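Side-chain contact in iron-containing alcohol dehydrogenase (Ralstonia eutropha, PDB 3JZD), which probably reduces maleylacetate to 3-oxoadipate with NADH or NADPH in the breakdown of aromatic compounds: residues G105-L110 against Y132-A137. Numbering follows the deposited sequence.
Sequences GKAIAL and YGLTEA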
# COMPACT_ATOMS: atom_id res chain seq x y z
N GLY A 105 23.84 4.91 -4.70
CA GLY A 105 23.18 5.87 -3.79
C GLY A 105 22.98 5.22 -2.42
O GLY A 105 23.25 5.85 -1.39
N LYS A 106 22.53 3.96 -2.44
CA LYS A 106 22.29 3.19 -1.21
C LYS A 106 23.58 3.03 -0.43
O LYS A 106 23.55 3.09 0.79
CB LYS A 106 21.69 1.81 -1.50
CG LYS A 106 20.24 1.85 -1.97
CD LYS A 106 19.63 0.46 -2.10
CE LYS A 106 18.12 0.48 -2.27
NZ LYS A 106 17.53 -0.91 -2.33
N ALA A 107 24.70 2.82 -1.14
CA ALA A 107 26.00 2.63 -0.49
C ALA A 107 26.42 3.92 0.16
O ALA A 107 26.93 3.91 1.25
CB ALA A 107 27.06 2.17 -1.51
N ILE A 108 26.23 5.05 -0.52
CA ILE A 108 26.59 6.35 0.06
C ILE A 108 25.75 6.61 1.32
O ILE A 108 26.26 7.10 2.33
CB ILE A 108 26.41 7.51 -0.96
CG1 ILE A 108 27.36 7.34 -2.14
CG2 ILE A 108 26.61 8.90 -0.32
CD1 ILE A 108 27.05 8.28 -3.27
N ALA A 109 24.48 6.26 1.26
CA ALA A 109 23.55 6.49 2.35
C ALA A 109 23.89 5.59 3.50
O ALA A 109 23.73 5.99 4.64
CB ALA A 109 22.12 6.27 1.93
N LEU A 110 24.35 4.37 3.20
CA LEU A 110 24.78 3.45 4.24
C LEU A 110 25.93 4.03 5.07
O LEU A 110 25.93 3.90 6.27
CB LEU A 110 25.23 2.12 3.64
CG LEU A 110 25.50 0.98 4.64
CD1 LEU A 110 24.30 0.79 5.55
CD2 LEU A 110 25.81 -0.32 3.92
N TYR A 132 20.62 -3.36 0.33
CA TYR A 132 21.77 -2.84 -0.40
C TYR A 132 22.69 -3.99 -0.76
O TYR A 132 22.60 -5.09 -0.18
CB TYR A 132 22.55 -1.81 0.42
CG TYR A 132 23.09 -2.36 1.71
CD1 TYR A 132 24.36 -2.96 1.77
CD2 TYR A 132 22.35 -2.30 2.87
CE1 TYR A 132 24.83 -3.49 2.94
CE2 TYR A 132 22.82 -2.82 4.05
CZ TYR A 132 24.06 -3.41 4.08
OH TYR A 132 24.52 -3.91 5.26
N GLY A 133 23.58 -3.73 -1.71
CA GLY A 133 24.55 -4.71 -2.17
C GLY A 133 25.90 -4.08 -2.41
O GLY A 133 25.99 -2.95 -2.87
N LEU A 134 26.96 -4.81 -2.08
CA LEU A 134 28.33 -4.36 -2.27
C LEU A 134 29.13 -5.54 -2.79
O LEU A 134 28.97 -6.66 -2.31
CB LEU A 134 28.92 -3.87 -0.94
CG LEU A 134 28.32 -2.60 -0.35
CD1 LEU A 134 28.98 -2.27 1.01
CD2 LEU A 134 28.49 -1.44 -1.34
N THR A 135 29.95 -5.33 -3.80
CA THR A 135 30.74 -6.45 -4.31
C THR A 135 32.17 -6.26 -3.80
O THR A 135 32.78 -5.22 -4.05
CB THR A 135 30.70 -6.58 -5.84
OG1 THR A 135 29.33 -6.69 -6.24
CG2 THR A 135 31.47 -7.85 -6.30
N GLU A 136 32.65 -7.25 -3.06
CA GLU A 136 33.97 -7.23 -2.46
C GLU A 136 34.71 -8.49 -2.86
O GLU A 136 34.20 -9.61 -2.73
CB GLU A 136 33.82 -7.15 -0.94
CG GLU A 136 35.03 -6.55 -0.22
CD GLU A 136 34.68 -6.08 1.21
OE1 GLU A 136 33.52 -6.31 1.64
OE2 GLU A 136 35.56 -5.47 1.88
N ALA A 137 35.93 -8.31 -3.36
CA ALA A 137 36.75 -9.43 -3.81
C ALA A 137 35.93 -10.39 -4.67
O ALA A 137 36.02 -11.60 -4.49
CB ALA A 137 37.34 -10.18 -2.62
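Leu110 presses one methyl onto the ring of Tyr132: CD2 of Leu110 stands 3.5 Å from the ring centroid of Tyr132, 16° off the ring normal, which defines a CH-pi contact over the face. CD2 lies 3.5 Å from Tyr132 CE1, whereas Leu110 CD1 comes no nearer than 4.2 Å, to Tyr132 CE2, so a single branch carries the touch. Tyr132 CG sits between its backbone N and carbonyl carbon (chi1 60°), which raises the ring from the strand to meet Leu110. This closest packing lies at the partly exposed side, while the looser contacts are buried: Lys106 CB is 4.2 Å from Tyr132 CB, and Leu134 CD2 reaches Ala107 CB at 3.9 Å. From CB the lysine chain extends back toward the start of the strand, where NZ is hydrogen-bonded to the carbonyl oxygens of Ser126, Thr129 and Val131; these three bonds hold the ammonium group, and the Lys106 side chain lines the pocket of the bound NAD. Beyond Leu134 the strand leaves the helix. The axes of 105-110 and 132-136 run at 96° to each other, where helix 99-112 meets the antiparallel hairpin 131-144, an excursion from the parallel-sheet, NAD-binding N-terminal domain of iron-containing alcohol dehydrogenases.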